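Local coordinates for indole-3-pyruvate decarboxylase (Azospirillum brasilense, PDB 2NXW), which decarboxylates indole-3-pyruvate to indole-3-acetaldehyde, a step of auxin biosynthesis, using thiamine diphosphate and a metal ion, at residues A[252-264]-A[407-420]. Numbering follows the deposited sequence.
Sequences PVVTTFMGRGLLA and AMDMIDAGLMAPGY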
loop_
_atom_site.group_PDB
_atom_site.type_symbol
_atom_site.label_atom_id
_atom_site.label_comp_id
_atom_site.label_asym_id
_atom_site.label_seq_id
_atom_site.Cartn_x
_atom_site.Cartn_y
_atom_site.Cartn_z
ATOM N N PRO A 252 13.908 -28.841 29.234
ATOM C CA PRO A 252 15.075 -27.951 29.176
ATOM C C PRO A 252 14.657 -26.494 29.024
ATOM O O PRO A 252 13.716 -26.182 28.289
ATOM C CB PRO A 252 15.832 -28.461 27.956
ATOM C CG PRO A 252 15.560 -29.935 28.004
ATOM C CD PRO A 252 14.077 -29.982 28.314
ATOM N N VAL A 253 15.368 -25.614 29.723
ATOM C CA VAL A 253 15.082 -24.186 29.711
ATOM C C VAL A 253 16.188 -23.397 29.023
ATOM O O VAL A 253 17.372 -23.654 29.246
ATOM C CB VAL A 253 14.945 -23.665 31.151
ATOM C CG1 VAL A 253 14.624 -22.179 31.150
ATOM C CG2 VAL A 253 13.857 -24.444 31.879
ATOM N N VAL A 254 15.789 -22.430 28.204
ATOM C CA VAL A 254 16.721 -21.559 27.487
ATOM C C VAL A 254 16.112 -20.154 27.460
ATOM O O VAL A 254 14.898 -20.000 27.555
ATOM C CB VAL A 254 16.920 -22.050 26.023
ATOM C CG1 VAL A 254 17.807 -21.089 25.240
ATOM C CG2 VAL A 254 17.526 -23.442 26.025
ATOM N N THR A 255 16.934 -19.116 27.368
ATOM C CA THR A 255 16.370 -17.770 27.280
ATOM C C THR A 255 16.713 -17.165 25.937
ATOM O O THR A 255 17.648 -17.611 25.275
ATOM C CB THR A 255 16.929 -16.799 28.360
ATOM O OG1 THR A 255 18.360 -16.779 28.290
ATOM C CG2 THR A 255 16.495 -17.218 29.745
ATOM N N THR A 256 15.923 -16.187 25.511
ATOM C CA THR A 256 16.228 -15.459 24.285
ATOM C C THR A 256 17.121 -14.310 24.755
ATOM O O THR A 256 17.322 -14.129 25.957
ATOM C CB THR A 256 14.985 -14.835 23.648
ATOM O OG1 THR A 256 14.326 -14.006 24.613
ATOM C CG2 THR A 256 14.053 -15.921 23.130
ATOM N N PHE A 257 17.650 -13.524 23.823
ATOM C CA PHE A 257 18.503 -12.404 24.208
ATOM C C PHE A 257 17.796 -11.452 25.174
ATOM O O PHE A 257 18.379 -11.018 26.171
ATOM C CB PHE A 257 18.946 -11.614 22.973
ATOM C CG PHE A 257 19.730 -10.385 23.307
ATOM C CD1 PHE A 257 21.044 -10.482 23.753
ATOM C CD2 PHE A 257 19.136 -9.130 23.240
ATOM C CE1 PHE A 257 21.752 -9.341 24.128
ATOM C CE2 PHE A 257 19.835 -7.986 23.617
ATOM C CZ PHE A 257 21.146 -8.096 24.061
ATOM N N MET A 258 16.542 -11.115 24.880
ATOM C CA MET A 258 15.794 -10.206 25.741
ATOM C C MET A 258 15.342 -10.866 27.039
ATOM O O MET A 258 14.833 -10.191 27.936
ATOM C CB MET A 258 14.581 -9.638 25.004
ATOM C CG MET A 258 14.930 -8.759 23.819
ATOM S SD MET A 258 15.285 -7.032 24.244
ATOM C CE MET A 258 16.407 -6.545 22.880
ATOM N N GLY A 259 15.526 -12.180 27.140
ATOM C CA GLY A 259 15.161 -12.873 28.362
ATOM C C GLY A 259 16.408 -13.209 29.171
ATOM O O GLY A 259 16.317 -13.827 30.228
ATOM N N ARG A 260 17.572 -12.796 28.670
ATOM C CA ARG A 260 18.852 -13.073 29.321
ATOM C C ARG A 260 18.866 -12.652 30.788
ATOM O O ARG A 260 18.548 -11.512 31.120
ATOM C CB ARG A 260 19.974 -12.364 28.550
ATOM C CG ARG A 260 21.405 -12.713 28.952
ATOM C CD ARG A 260 22.356 -12.262 27.836
ATOM N NE ARG A 260 23.777 -12.323 28.181
ATOM C CZ ARG A 260 24.383 -11.475 29.008
ATOM N NH1 ARG A 260 23.692 -10.503 29.584
ATOM N NH2 ARG A 260 25.686 -11.582 29.238
ATOM N N GLY A 261 19.225 -13.584 31.668
ATOM C CA GLY A 261 19.265 -13.273 33.085
ATOM C C GLY A 261 18.067 -13.789 33.862
ATOM O O GLY A 261 18.136 -13.970 35.077
ATOM N N LEU A 262 16.958 -14.022 33.169
ATOM C CA LEU A 262 15.754 -14.524 33.827
ATOM C C LEU A 262 15.981 -15.942 34.363
ATOM O O LEU A 262 16.685 -16.738 33.748
ATOM C CB LEU A 262 14.579 -14.524 32.838
ATOM C CG LEU A 262 14.021 -13.162 32.415
ATOM C CD1 LEU A 262 12.975 -13.362 31.314
ATOM C CD2 LEU A 262 13.420 -12.449 33.625
ATOM N N LEU A 263 15.374 -16.243 35.508
ATOM C CA LEU A 263 15.479 -17.558 36.144
ATOM C C LEU A 263 16.894 -17.969 36.547
ATOM O O LEU A 263 17.154 -19.151 36.790
ATOM C CB LEU A 263 14.874 -18.647 35.243
ATOM C CG LEU A 263 13.359 -18.869 35.389
ATOM C CD1 LEU A 263 12.585 -17.623 34.981
ATOM C CD2 LEU A 263 12.951 -20.063 34.540
ATOM N N ALA A 264 17.805 -17.005 36.636
ATOM C CA ALA A 264 19.185 -17.314 37.005
ATOM C C ALA A 264 19.290 -18.007 38.358
ATOM O O ALA A 264 20.134 -18.887 38.540
ATOM C CB ALA A 264 20.024 -16.039 37.014
ATOM N N ALA A 407 29.918 -7.458 24.955
ATOM C CA ALA A 407 29.136 -7.438 26.193
ATOM C C ALA A 407 28.497 -8.785 26.493
ATOM O O ALA A 407 28.236 -9.099 27.658
ATOM C CB ALA A 407 28.071 -6.347 26.120
ATOM N N MET A 408 28.242 -9.585 25.458
ATOM C CA MET A 408 27.656 -10.906 25.680
ATOM C C MET A 408 28.576 -11.743 26.568
ATOM O O MET A 408 28.119 -12.684 27.226
ATOM C CB MET A 408 27.438 -11.637 24.348
ATOM C CG MET A 408 26.379 -11.020 23.436
ATOM S SD MET A 408 24.728 -11.045 24.184
ATOM C CE MET A 408 24.368 -12.784 24.166
ATOM N N ASP A 409 29.866 -11.406 26.586
ATOM C CA ASP A 409 30.832 -12.136 27.399
ATOM C C ASP A 409 31.265 -11.396 28.660
ATOM O O ASP A 409 32.299 -11.707 29.257
ATOM C CB ASP A 409 32.059 -12.518 26.558
ATOM C CG ASP A 409 31.763 -13.649 25.594
ATOM O OD1 ASP A 409 30.900 -14.488 25.921
ATOM O OD2 ASP A 409 32.397 -13.703 24.520
ATOM N N MET A 410 30.462 -10.414 29.068
ATOM C CA MET A 410 30.748 -9.659 30.285
ATOM C C MET A 410 29.766 -10.028 31.385
ATOM O O MET A 410 28.579 -10.206 31.130
ATOM C CB MET A 410 30.633 -8.159 30.020
ATOM C CG MET A 410 31.815 -7.581 29.288
ATOM S SD MET A 410 31.552 -5.819 28.995
ATOM C CE MET A 410 33.019 -5.435 28.061
ATOM N N ILE A 411 30.270 -10.152 32.610
ATOM C CA ILE A 411 29.409 -10.454 33.749
ATOM C C ILE A 411 28.664 -9.153 34.070
ATOM O O ILE A 411 29.289 -8.121 34.286
ATOM C CB ILE A 411 30.248 -10.878 34.964
ATOM C CG1 ILE A 411 31.056 -12.131 34.608
ATOM C CG2 ILE A 411 29.335 -11.139 36.158
ATOM C CD1 ILE A 411 32.118 -12.490 35.633
ATOM N N ASP A 412 27.338 -9.208 34.102
ATOM C CA ASP A 412 26.556 -8.004 34.362
ATOM C C ASP A 412 25.422 -8.205 35.352
ATOM O O ASP A 412 25.185 -9.310 35.832
ATOM C CB ASP A 412 25.963 -7.485 33.048
ATOM C CG ASP A 412 25.008 -8.477 32.411
ATOM O OD1 ASP A 412 24.069 -8.955 33.096
ATOM O OD2 ASP A 412 25.191 -8.783 31.219
ATOM N N ALA A 413 24.742 -7.102 35.646
ATOM C CA ALA A 413 23.579 -7.062 36.526
ATOM C C ALA A 413 22.462 -6.610 35.594
ATOM O O ALA A 413 21.642 -5.748 35.930
ATOM C CB ALA A 413 23.789 -6.039 37.649
ATOM N N GLY A 414 22.453 -7.211 34.407
ATOM C CA GLY A 414 21.483 -6.875 33.385
ATOM C C GLY A 414 22.216 -6.297 32.182
ATOM O O GLY A 414 23.272 -5.679 32.334
ATOM N N LEU A 415 21.664 -6.517 30.994
ATOM C CA LEU A 415 22.231 -6.009 29.744
ATOM C C LEU A 415 21.084 -5.400 28.953
ATOM O O LEU A 415 20.084 -6.066 28.672
ATOM C CB LEU A 415 22.873 -7.137 28.933
ATOM C CG LEU A 415 23.380 -6.757 27.534
ATOM C CD1 LEU A 415 24.435 -5.643 27.640
ATOM C CD2 LEU A 415 23.960 -7.993 26.845
ATOM N N MET A 416 21.235 -4.134 28.592
ATOM C CA MET A 416 20.215 -3.405 27.852
ATOM C C MET A 416 20.838 -3.009 26.518
ATOM O O MET A 416 21.836 -2.299 26.497
ATOM C CB MET A 416 19.847 -2.169 28.666
ATOM C CG MET A 416 18.670 -1.403 28.216
ATOM S SD MET A 416 18.612 0.027 29.309
ATOM C CE MET A 416 18.008 -0.701 30.810
ATOM N N ALA A 417 20.269 -3.459 25.405
ATOM C CA ALA A 417 20.866 -3.139 24.105
ATOM C C ALA A 417 19.863 -3.380 22.998
ATOM O O ALA A 417 18.865 -4.076 23.197
ATOM C CB ALA A 417 22.094 -4.022 23.881
ATOM N N PRO A 418 20.108 -2.805 21.813
ATOM C CA PRO A 418 19.185 -2.996 20.682
ATOM C C PRO A 418 19.509 -4.327 19.990
ATOM O O PRO A 418 19.829 -4.375 18.799
ATOM C CB PRO A 418 19.463 -1.771 19.809
ATOM C CG PRO A 418 20.928 -1.545 20.018
ATOM C CD PRO A 418 21.129 -1.784 21.501
ATOM N N GLY A 419 19.425 -5.408 20.765
ATOM C CA GLY A 419 19.749 -6.731 20.262
ATOM C C GLY A 419 18.938 -7.245 19.090
ATOM O O GLY A 419 19.406 -8.130 18.363
ATOM N N TYR A 420 17.724 -6.728 18.914
ATOM C CA TYR A 420 16.891 -7.154 17.791
ATOM C C TYR A 420 16.764 -6.048 16.748
ATOM O O TYR A 420 16.939 -6.287 15.559
ATOM C CB TYR A 420 15.486 -7.543 18.260
ATOM C CG TYR A 420 15.421 -8.669 19.269
ATOM C CD1 TYR A 420 16.484 -9.564 19.445
ATOM C CD2 TYR A 420 14.276 -8.850 20.043
ATOM C CE1 TYR A 420 16.408 -10.605 20.381
ATOM C CE2 TYR A 420 14.186 -9.894 20.970
ATOM C CZ TYR A 420 15.255 -10.758 21.137
ATOM O OH TYR A 420 15.192 -11.755 22.085
HETATM O O HOH W 1 19.213 -8.775 28.191
HETATM O O HOH W 2 19.621 -8.621 30.810
#
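Arg-260 and Asp-412 carry the charged part of this contact. The arginine runs out extended, CG anti to the backbone N (chi1 -171°), and its NH1 meets Asp-412 OD2 at 2.8 Å in a nearly straight salt bridge, within the guanidinium plane and on the syn lone pair. Asp-412 OD1 closes an Asx turn by accepting from Gly-414 N, so both carboxylate oxygens are held. NH2 of Arg-260 adds a weak bond to Met-408 O, and Leu-415 CD2 lies over one guanidinium face. Separately, Met-258 N donates to Tyr-420 OH (3.2 Å). One water lies between Phe-257 O and Leu-415 O; a second accepts from Leu-415 N and lies close to Arg-260 O.

Among the apolar contacts, Met-408 SD sits at the Phe-257 ring edge, 3.4 Å from CE1, a Met-aromatic contact. Gly-419 CA comes within 3.6 Å of Phe-257 CE2, where a side chain would clash. Met-258, bent at chi2, puts its CE over the Tyr-420 ring face; a phenylalanine at Tyr-420 would probably leave Met-258 N without this hydroxyl partner.

The contact joins the central and C-terminal domains where the 3-10 turn and loop following strand 253-255 meet strand 415-416, with helix 376-388 packing against Met-410 and Ile-411.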